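Local coordinates for probable fumarate reductase Ifc3 (Shewanella frigidimarina, PDB 1QO8), which catalyses the essentially one-way reduction of fumarate to succinate, using one FAD and four covalently bound haems c in each subunit of a homodimer, at residues 322-334 with 491-503. Numbering follows the deposited sequence.
Sequences RPTMKDMTSSNNI and AVKVAPGIHHTMG. With FAD (flavin-adenine dinucleotide), chain G.
Ser330 turns its hydroxyl back onto strand 489-505, where OG gives a 2.7 Å hydrogen bond to Ile498 O from above the carbonyl plane. A chi1 of 170°, which swings OG to the side opposite the backbone N, lets the same oxygen accept from Asn332 N as well, closing an ST turn. Ile498 O takes a second bond from Ser331 N at 3.0 Å, arriving nearly in line with the carbonyl. Replacing Ser330 by an alanine would probably leave Ile498 O with one donor fewer and Asn332 N without its acceptor, and the turn beside the flavin methyl C8M less firmly held.

One residue on, Ser331 OG lies 3.0 Å from His499 ND1, meeting the imidazole at its edge; either may be the donor. This bond helps fix the rotation of a ring whose CE1 comes within 3.3 Å of FAD C8. Asn332 reaches across to His499 O with ND2 at 3.2 Å, almost straight at the hydrogen (173°) but well above the carbonyl plane.

At the Met328 end the contact is apolar. The extended Met328 chain crosses both Pro496 and Ile498 at about a right angle, its CE 3.8 Å from Pro496 CB, while Leu405 of helix 397-405 packs against both Met328 and Pro496. Between these regions, Thr329 N bonds to Pro496 O and Ile498 N to Thr329 O, a short parallel ladder. His499 and His500 form a classic beta bulge opposite Gln358, and His499 probably binds fumarate and succinate, as inferred from relatives: this part of the strand belongs to the flavin site and, by inference, the substrate site of the FRD/SDH subfamily of FAD-dependent oxidoreductases.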
loop_
_atom_site.group_PDB
_atom_site.type_symbol
_atom_site.label_atom_id
_atom_site.label_comp_id
_atom_site.label_asym_id
_atom_site.label_seq_id
_atom_site.Cartn_x
_atom_site.Cartn_y
_atom_site.Cartn_z
ATOM N N ARG A 322 -2.301 6.522 -4.099
ATOM C CA ARG A 322 -1.991 7.940 -4.214
ATOM C C ARG A 322 -3.185 8.662 -4.818
ATOM O O ARG A 322 -3.119 9.174 -5.945
ATOM C CB ARG A 322 -0.763 8.201 -5.146
ATOM C CG ARG A 322 0.585 7.874 -4.521
ATOM C CD ARG A 322 0.885 8.995 -3.473
ATOM N NE ARG A 322 2.196 8.738 -2.852
ATOM C CZ ARG A 322 2.298 7.956 -1.754
ATOM N NH1 ARG A 322 1.189 7.449 -1.248
ATOM N NH2 ARG A 322 3.506 7.737 -1.224
ATOM N N PRO A 323 -4.327 8.718 -4.125
ATOM C CA PRO A 323 -5.484 9.396 -4.586
ATOM C C PRO A 323 -5.353 10.839 -4.976
ATOM O O PRO A 323 -6.112 11.184 -5.880
ATOM C CB PRO A 323 -6.567 9.253 -3.455
ATOM C CG PRO A 323 -5.702 9.110 -2.258
ATOM C CD PRO A 323 -4.452 8.385 -2.667
ATOM N N THR A 324 -4.391 11.629 -4.541
ATOM C CA THR A 324 -4.294 13.018 -4.893
ATOM C C THR A 324 -3.590 13.136 -6.261
ATOM O O THR A 324 -3.586 14.232 -6.794
ATOM C CB THR A 324 -3.508 13.921 -3.922
ATOM O OG1 THR A 324 -2.202 13.411 -3.610
ATOM C CG2 THR A 324 -4.344 14.069 -2.677
ATOM N N MET A 325 -3.090 12.009 -6.770
ATOM C CA MET A 325 -2.536 11.920 -8.096
ATOM C C MET A 325 -3.506 11.293 -9.071
ATOM O O MET A 325 -3.150 11.209 -10.246
ATOM C CB MET A 325 -1.214 11.135 -8.092
ATOM C CG MET A 325 -0.294 11.704 -7.001
ATOM S SD MET A 325 1.215 10.702 -6.840
ATOM C CE MET A 325 2.197 11.174 -8.244
ATOM N N LYS A 326 -4.737 10.938 -8.710
ATOM C CA LYS A 326 -5.581 10.185 -9.606
ATOM C C LYS A 326 -5.995 10.945 -10.885
ATOM O O LYS A 326 -6.550 10.247 -11.741
ATOM C CB LYS A 326 -6.889 9.684 -8.995
ATOM C CG LYS A 326 -7.912 10.712 -8.562
ATOM C CD LYS A 326 -9.183 9.971 -8.203
ATOM C CE LYS A 326 -9.983 10.561 -7.103
ATOM N NZ LYS A 326 -10.882 11.702 -7.446
ATOM N N ASP A 327 -5.933 12.261 -10.932
ATOM C CA ASP A 327 -6.327 13.000 -12.128
ATOM C C ASP A 327 -5.109 13.422 -12.955
ATOM O O ASP A 327 -5.264 14.212 -13.859
ATOM C CB ASP A 327 -7.091 14.279 -11.676
ATOM C CG ASP A 327 -8.438 13.938 -11.052
ATOM O OD1 ASP A 327 -9.303 13.312 -11.715
ATOM O OD2 ASP A 327 -8.725 14.256 -9.874
ATOM N N MET A 328 -3.892 12.969 -12.656
ATOM C CA MET A 328 -2.744 13.201 -13.487
ATOM C C MET A 328 -2.843 12.380 -14.795
ATOM O O MET A 328 -3.577 11.427 -14.778
ATOM C CB MET A 328 -1.547 12.709 -12.657
ATOM C CG MET A 328 -1.285 13.669 -11.449
ATOM S SD MET A 328 0.351 13.302 -10.917
ATOM C CE MET A 328 0.535 14.687 -9.626
ATOM N N THR A 329 -2.149 12.735 -15.876
ATOM C CA THR A 329 -1.914 11.863 -16.983
ATOM C C THR A 329 -0.750 10.894 -16.669
ATOM O O THR A 329 -0.477 10.659 -15.505
ATOM C CB THR A 329 -1.329 12.600 -18.235
ATOM O OG1 THR A 329 -1.199 13.992 -18.133
ATOM C CG2 THR A 329 -1.926 11.970 -19.423
ATOM N N SER A 330 0.059 10.509 -17.685
ATOM C CA SER A 330 1.223 9.690 -17.328
ATOM C C SER A 330 2.091 9.848 -18.547
ATOM O O SER A 330 1.488 10.018 -19.620
ATOM C CB SER A 330 0.808 8.147 -17.225
ATOM O OG SER A 330 2.149 7.498 -17.109
ATOM N N SER A 331 3.375 9.707 -18.490
ATOM C CA SER A 331 4.161 9.693 -19.683
ATOM C C SER A 331 4.376 8.243 -20.177
ATOM O O SER A 331 5.259 8.085 -20.971
ATOM C CB SER A 331 5.505 10.227 -19.159
ATOM O OG SER A 331 5.754 9.235 -18.150
ATOM N N ASN A 332 3.872 7.219 -19.481
ATOM C CA ASN A 332 4.242 5.837 -19.696
ATOM C C ASN A 332 3.726 5.227 -20.987
ATOM O O ASN A 332 2.651 5.572 -21.440
ATOM C CB ASN A 332 3.655 4.925 -18.577
ATOM C CG ASN A 332 4.430 5.182 -17.275
ATOM O OD1 ASN A 332 4.557 4.247 -16.505
ATOM N ND2 ASN A 332 5.067 6.361 -17.152
ATOM N N ASN A 333 4.371 4.130 -21.403
ATOM C CA ASN A 333 3.632 3.257 -22.361
ATOM C C ASN A 333 2.434 2.619 -21.664
ATOM O O ASN A 333 2.401 2.420 -20.413
ATOM C CB ASN A 333 4.655 2.202 -22.771
ATOM C CG ASN A 333 4.236 1.374 -23.973
ATOM O OD1 ASN A 333 3.034 1.444 -24.353
ATOM N ND2 ASN A 333 5.270 0.797 -24.553
ATOM N N ILE A 334 1.379 2.248 -22.390
ATOM C CA ILE A 334 0.171 1.645 -21.922
ATOM C C ILE A 334 0.369 0.195 -21.401
ATOM O O ILE A 334 -0.473 -0.270 -20.646
ATOM C CB ILE A 334 -0.928 1.603 -23.017
ATOM C CG1 ILE A 334 -0.394 0.778 -24.202
ATOM C CG2 ILE A 334 -1.261 3.066 -23.415
ATOM C CD1 ILE A 334 -1.457 0.488 -25.243
ATOM N N ALA A 491 0.899 27.489 -28.117
ATOM C CA ALA A 491 0.593 26.861 -26.821
ATOM C C ALA A 491 0.702 25.321 -26.860
ATOM O O ALA A 491 0.334 24.702 -27.871
ATOM C CB ALA A 491 -0.830 27.191 -26.422
ATOM N N VAL A 492 1.085 24.742 -25.711
ATOM C CA VAL A 492 1.075 23.314 -25.573
ATOM C C VAL A 492 0.196 22.930 -24.338
ATOM O O VAL A 492 0.381 23.568 -23.287
ATOM C CB VAL A 492 2.297 22.580 -25.050
ATOM C CG1 VAL A 492 2.410 21.195 -25.694
ATOM C CG2 VAL A 492 3.531 23.395 -24.874
ATOM N N LYS A 493 -0.640 21.909 -24.509
ATOM C CA LYS A 493 -1.504 21.542 -23.377
ATOM C C LYS A 493 -0.842 20.562 -22.434
ATOM O O LYS A 493 -0.248 19.594 -22.912
ATOM C CB LYS A 493 -2.818 20.995 -23.936
ATOM C CG LYS A 493 -3.903 20.736 -22.876
ATOM C CD LYS A 493 -5.111 20.283 -23.746
ATOM C CE LYS A 493 -6.435 20.277 -23.089
ATOM N NZ LYS A 493 -7.475 19.768 -24.110
ATOM N N VAL A 494 -0.712 20.876 -21.122
ATOM C CA VAL A 494 0.023 19.978 -20.204
ATOM C C VAL A 494 -0.693 19.688 -18.918
ATOM O O VAL A 494 -1.674 20.322 -18.575
ATOM C CB VAL A 494 1.387 20.573 -19.832
ATOM C CG1 VAL A 494 2.147 20.927 -21.115
ATOM C CG2 VAL A 494 1.192 21.869 -18.988
ATOM N N ALA A 495 -0.275 18.690 -18.166
ATOM C CA ALA A 495 -0.781 18.280 -16.889
ATOM C C ALA A 495 0.276 17.414 -16.248
ATOM O O ALA A 495 1.156 16.830 -16.881
ATOM C CB ALA A 495 -2.132 17.585 -17.091
ATOM N N PRO A 496 0.383 17.473 -14.912
ATOM C CA PRO A 496 1.332 16.587 -14.269
ATOM C C PRO A 496 0.993 15.133 -14.660
ATOM O O PRO A 496 -0.144 14.794 -14.875
ATOM C CB PRO A 496 1.121 16.814 -12.775
ATOM C CG PRO A 496 0.115 17.874 -12.649
ATOM C CD PRO A 496 -0.580 18.097 -14.017
ATOM N N GLY A 497 2.055 14.312 -14.787
ATOM C CA GLY A 497 1.832 12.949 -15.245
ATOM C C GLY A 497 2.552 11.985 -14.264
ATOM O O GLY A 497 3.696 12.242 -13.910
ATOM N N ILE A 498 1.865 10.868 -14.026
ATOM C CA ILE A 498 2.569 9.738 -13.407
ATOM C C ILE A 498 3.683 9.329 -14.315
ATOM O O ILE A 498 3.566 9.173 -15.540
ATOM C CB ILE A 498 1.550 8.581 -13.068
ATOM C CG1 ILE A 498 0.700 9.257 -11.924
ATOM C CG2 ILE A 498 2.309 7.439 -12.425
ATOM C CD1 ILE A 498 -0.693 8.727 -11.892
ATOM N N HIS A 499 4.847 9.068 -13.808
ATOM C CA HIS A 499 6.038 8.796 -14.529
ATOM C C HIS A 499 6.722 7.576 -14.007
ATOM O O HIS A 499 7.253 6.901 -14.901
ATOM C CB HIS A 499 6.983 10.074 -14.318
ATOM C CG HIS A 499 8.231 9.909 -15.129
ATOM N ND1 HIS A 499 8.116 10.011 -16.506
ATOM C CD2 HIS A 499 9.524 9.692 -14.858
ATOM C CE1 HIS A 499 9.335 9.831 -17.071
ATOM N NE2 HIS A 499 10.170 9.581 -16.092
ATOM N N HIS A 500 6.790 7.259 -12.720
ATOM C CA HIS A 500 7.652 6.090 -12.425
ATOM C C HIS A 500 7.055 5.611 -11.098
ATOM O O HIS A 500 6.765 6.437 -10.232
ATOM C CB HIS A 500 9.103 6.426 -12.258
ATOM C CG HIS A 500 10.000 5.238 -11.953
ATOM N ND1 HIS A 500 10.568 4.487 -12.903
ATOM C CD2 HIS A 500 10.359 4.701 -10.710
ATOM C CE1 HIS A 500 11.351 3.529 -12.344
ATOM N NE2 HIS A 500 11.190 3.599 -11.038
ATOM N N THR A 501 6.881 4.302 -10.890
ATOM C CA THR A 501 6.511 3.849 -9.556
ATOM C C THR A 501 7.660 3.178 -8.853
ATOM O O THR A 501 7.960 2.033 -9.167
ATOM C CB THR A 501 5.301 2.867 -9.665
ATOM O OG1 THR A 501 5.620 1.786 -10.547
ATOM C CG2 THR A 501 4.174 3.609 -10.324
ATOM N N MET A 502 8.349 3.868 -7.951
ATOM C CA MET A 502 9.462 3.363 -7.217
ATOM C C MET A 502 9.051 2.155 -6.366
ATOM O O MET A 502 9.966 1.341 -6.135
ATOM C CB MET A 502 10.015 4.349 -6.111
ATOM C CG MET A 502 10.748 5.613 -6.656
ATOM S SD MET A 502 9.822 6.864 -7.555
ATOM C CE MET A 502 8.752 7.610 -6.326
ATOM N N GLY A 503 7.844 2.081 -5.835
ATOM C CA GLY A 503 7.543 0.956 -4.991
ATOM C C GLY A 503 7.276 -0.292 -5.854
ATOM O O GLY A 503 7.052 -0.162 -7.087
HETATM P PA FAD G . 9.413 -1.882 -18.887
HETATM O O1A FAD G . 10.445 -1.367 -19.843
HETATM O O2A FAD G . 8.216 -1.261 -18.753
HETATM O O5B FAD G . 8.929 -3.180 -19.629
HETATM C C5B FAD G . 8.025 -4.181 -19.004
HETATM C C4B FAD G . 7.578 -5.222 -20.149
HETATM O O4B FAD G . 6.677 -6.179 -19.406
HETATM C C3B FAD G . 6.608 -4.552 -21.177
HETATM O O3B FAD G . 6.949 -4.518 -22.490
HETATM C C2B FAD G . 5.169 -5.002 -20.732
HETATM O O2B FAD G . 4.208 -5.133 -21.808
HETATM C C1B FAD G . 5.486 -6.375 -20.268
HETATM N N9A FAD G . 4.500 -6.906 -19.318
HETATM C C8A FAD G . 3.814 -6.240 -18.333
HETATM N N7A FAD G . 2.925 -6.997 -17.750
HETATM C C5A FAD G . 3.019 -8.239 -18.371
HETATM C C6A FAD G . 2.252 -9.475 -18.248
HETATM N N6A FAD G . 1.278 -9.650 -17.398
HETATM N N1A FAD G . 2.686 -10.484 -19.044
HETATM C C2A FAD G . 3.650 -10.328 -20.014
HETATM N N3A FAD G . 4.391 -9.214 -20.208
HETATM C C4A FAD G . 3.997 -8.215 -19.373
HETATM N N1 FAD G . 14.851 6.100 -16.284
HETATM C C2 FAD G . 16.142 6.291 -16.340
HETATM O O2 FAD G . 16.972 5.899 -15.588
HETATM N N3 FAD G . 16.758 7.044 -17.385
HETATM C C4 FAD G . 15.890 7.549 -18.348
HETATM O O4 FAD G . 16.330 8.232 -19.229
HETATM C C4X FAD G . 14.445 7.372 -18.223
HETATM N N5 FAD G . 13.617 7.921 -19.124
HETATM C C5X FAD G . 12.283 7.700 -19.069
HETATM C C6 FAD G . 11.478 8.290 -20.052
HETATM C C7 FAD G . 10.121 8.078 -20.028
HETATM C C7M FAD G . 9.193 8.669 -21.042
HETATM C C8 FAD G . 9.577 7.215 -19.009
HETATM C C8M FAD G . 8.109 6.917 -19.016
HETATM C C9 FAD G . 10.367 6.611 -18.065
HETATM C C9A FAD G . 11.726 6.824 -18.058
HETATM N N10 FAD G . 12.632 6.288 -17.122
HETATM C C10 FAD G . 13.951 6.534 -17.171
HETATM C "C1'" FAD G . 12.227 5.111 -16.291
HETATM C "C2'" FAD G . 12.823 3.800 -16.906
HETATM O "O2'" FAD G . 12.629 4.045 -18.339
HETATM C "C3'" FAD G . 11.799 2.688 -16.569
HETATM O "O3'" FAD G . 11.646 2.552 -15.150
HETATM C "C4'" FAD G . 12.517 1.325 -16.847
HETATM O "O4'" FAD G . 12.691 1.320 -18.297
HETATM C "C5'" FAD G . 11.468 0.210 -16.497
HETATM O "O5'" FAD G . 12.074 -1.061 -17.174
HETATM P P FAD G . 11.463 -2.462 -16.982
HETATM O O1P FAD G . 12.379 -3.379 -17.759
HETATM O O2P FAD G . 11.325 -2.578 -15.600
HETATM O O3P FAD G . 10.115 -2.310 -17.492
#